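Local coordinates for tail fiber protein (Acinetobacter phage AM24, PDB 5W5P) that probably serves as the trimeric tailspike with which the phage recognises, and may degrade, the capsular polysaccharide of its Acinetobacter host, at residues A[471-476]-A[597-602]. Residues are numbered along the deposited sequence; the frame is centred on the assembly and turned at random.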
loop_
_atom_site.group_PDB
_atom_site.type_symbol
_atom_site.label_atom_id
_atom_site.label_comp_id
_atom_site.label_asym_id
_atom_site.label_seq_id
_atom_site.Cartn_x
_atom_site.Cartn_y
_atom_site.Cartn_z
ATOM N N HIS A 471 12.404 -3.920 -53.710
ATOM C CA HIS A 471 11.161 -3.696 -52.980
ATOM C C HIS A 471 11.472 -3.015 -51.651
ATOM O O HIS A 471 12.280 -3.521 -50.865
ATOM C CB HIS A 471 10.423 -5.016 -52.747
ATOM C CG HIS A 471 8.941 -4.862 -52.621
ATOM N ND1 HIS A 471 8.356 -4.063 -51.661
ATOM C CD2 HIS A 471 7.924 -5.402 -53.334
ATOM C CE1 HIS A 471 7.042 -4.115 -51.792
ATOM N NE2 HIS A 471 6.754 -4.920 -52.800
ATOM N N THR A 472 10.841 -1.869 -51.408
ATOM C CA THR A 472 10.989 -1.194 -50.128
ATOM C C THR A 472 10.303 -2.021 -49.050
ATOM O O THR A 472 9.154 -2.442 -49.216
ATOM C CB THR A 472 10.381 0.208 -50.191
ATOM O OG1 THR A 472 10.841 0.890 -51.364
ATOM C CG2 THR A 472 10.757 1.017 -48.960
ATOM N N VAL A 473 11.003 -2.272 -47.947
ATOM C CA VAL A 473 10.500 -3.184 -46.927
ATOM C C VAL A 473 10.290 -2.513 -45.581
ATOM O O VAL A 473 9.623 -3.100 -44.713
ATOM C CB VAL A 473 11.423 -4.410 -46.768
ATOM C CG1 VAL A 473 11.237 -5.335 -47.952
ATOM C CG2 VAL A 473 12.883 -3.986 -46.585
ATOM N N ALA A 474 10.792 -1.301 -45.381
ATOM C CA ALA A 474 10.729 -0.665 -44.076
ATOM C C ALA A 474 11.067 0.807 -44.240
ATOM O O ALA A 474 11.673 1.218 -45.235
ATOM C CB ALA A 474 11.679 -1.331 -43.074
ATOM N N GLU A 475 10.660 1.599 -43.250
ATOM C CA GLU A 475 10.915 3.032 -43.264
ATOM C C GLU A 475 11.128 3.496 -41.831
ATOM O O GLU A 475 10.257 3.307 -40.977
ATOM C CB GLU A 475 9.755 3.781 -43.920
ATOM C CG GLU A 475 9.885 5.293 -43.867
ATOM C CD GLU A 475 8.662 5.996 -44.417
ATOM O OE1 GLU A 475 7.885 6.560 -43.617
ATOM O OE2 GLU A 475 8.472 5.984 -45.649
ATOM N N ILE A 476 12.287 4.084 -41.569
ATOM C CA ILE A 476 12.594 4.654 -40.267
ATOM C C ILE A 476 12.739 6.161 -40.432
ATOM O O ILE A 476 12.982 6.672 -41.529
ATOM C CB ILE A 476 13.865 4.040 -39.648
ATOM C CG1 ILE A 476 15.098 4.428 -40.464
ATOM C CG2 ILE A 476 13.736 2.520 -39.555
ATOM C CD1 ILE A 476 16.375 3.789 -39.972
ATOM N N ALA A 597 0.219 -8.264 -53.860
ATOM C CA ALA A 597 -0.001 -6.844 -54.094
ATOM C C ALA A 597 0.785 -5.945 -53.150
ATOM O O ALA A 597 0.893 -4.745 -53.418
ATOM C CB ALA A 597 -1.492 -6.508 -53.979
ATOM N N LYS A 598 1.339 -6.482 -52.068
ATOM C CA LYS A 598 1.995 -5.629 -51.088
ATOM C C LYS A 598 2.897 -6.463 -50.198
ATOM O O LYS A 598 2.745 -7.682 -50.084
ATOM C CB LYS A 598 0.977 -4.877 -50.225
ATOM C CG LYS A 598 0.035 -5.792 -49.466
ATOM C CD LYS A 598 -1.130 -5.013 -48.883
ATOM C CE LYS A 598 -2.349 -5.888 -48.707
ATOM N NZ LYS A 598 -3.510 -5.121 -48.190
ATOM N N VAL A 599 3.834 -5.773 -49.559
ATOM C CA VAL A 599 4.646 -6.330 -48.487
ATOM C C VAL A 599 4.202 -5.651 -47.199
ATOM O O VAL A 599 4.342 -4.431 -47.049
ATOM C CB VAL A 599 6.146 -6.133 -48.743
ATOM C CG1 VAL A 599 6.950 -6.510 -47.506
ATOM C CG2 VAL A 599 6.578 -6.959 -49.943
ATOM N N PHE A 600 3.639 -6.438 -46.279
ATOM C CA PHE A 600 3.211 -5.949 -44.971
ATOM C C PHE A 600 4.303 -6.277 -43.959
ATOM O O PHE A 600 4.553 -7.448 -43.662
ATOM C CB PHE A 600 1.879 -6.576 -44.569
ATOM C CG PHE A 600 1.191 -5.866 -43.440
ATOM C CD1 PHE A 600 0.721 -4.571 -43.596
ATOM C CD2 PHE A 600 1.015 -6.496 -42.220
ATOM C CE1 PHE A 600 0.086 -3.916 -42.543
ATOM C CE2 PHE A 600 0.377 -5.852 -41.167
ATOM C CZ PHE A 600 -0.088 -4.562 -41.329
ATOM N N SER A 601 4.953 -5.252 -43.428
ATOM C CA SER A 601 6.139 -5.429 -42.604
ATOM C C SER A 601 5.817 -5.102 -41.150
ATOM O O SER A 601 5.379 -3.988 -40.841
ATOM C CB SER A 601 7.279 -4.555 -43.116
ATOM O OG SER A 601 7.689 -4.971 -44.410
ATOM N N SER A 602 6.043 -6.071 -40.263
ATOM C CA SER A 602 5.956 -5.878 -38.817
ATOM C C SER A 602 7.377 -5.691 -38.295
ATOM O O SER A 602 8.090 -6.667 -38.053
ATOM C CB SER A 602 5.274 -7.068 -38.151
ATOM O OG SER A 602 3.908 -7.152 -38.511
#
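Two antiparallel sheets of the C-terminal beta domain, beyond the parallel-stranded body of the tailspike, pack face to face where strand 470-477 crosses strand 598-608. The evidence for packing rather than pairing is geometric: the short axes approach to 7.2 Å at -33°, and no backbone-to-backbone hydrogen bond joins the segments. V599 lays CG2 over one face of the H471 imidazole, 3.6 Å from the ring centroid and 20° off the normal, a CH-pi contact. V599 CG2 is displaced toward the rim of the ring and comes closest to H471 CE1, at 3.4 Å. With CG1 anti to the backbone N (chi1 170°), V599 has its other methyl, CG2, beside that N and over the ring. The imidazole is held from two sides: H471 ND1 donates to T472 O at 3.0 Å, with the acceptor nearly in the ring plane although the donor stands above the carbonyl plane, and H471 NE2 is hydrogen-bonded to S462 OG. These two bonds should restrict its rotation, while Y585 meets it edge-to-face. V473 adds a looser apolar touch, CG1 to V599 CG1 at 4.5 Å, and M500 of the neighbouring strand 492-503 packs against both V473 and S601. V473 also belongs to a classic beta bulge, since it and A474 both face L580 on strand 577-582. The one hydrogen bond between the two segments uses the V473 carbonyl: S601 OG donates to V473 O at 2.7 Å, in the carbonyl plane and on a lone pair.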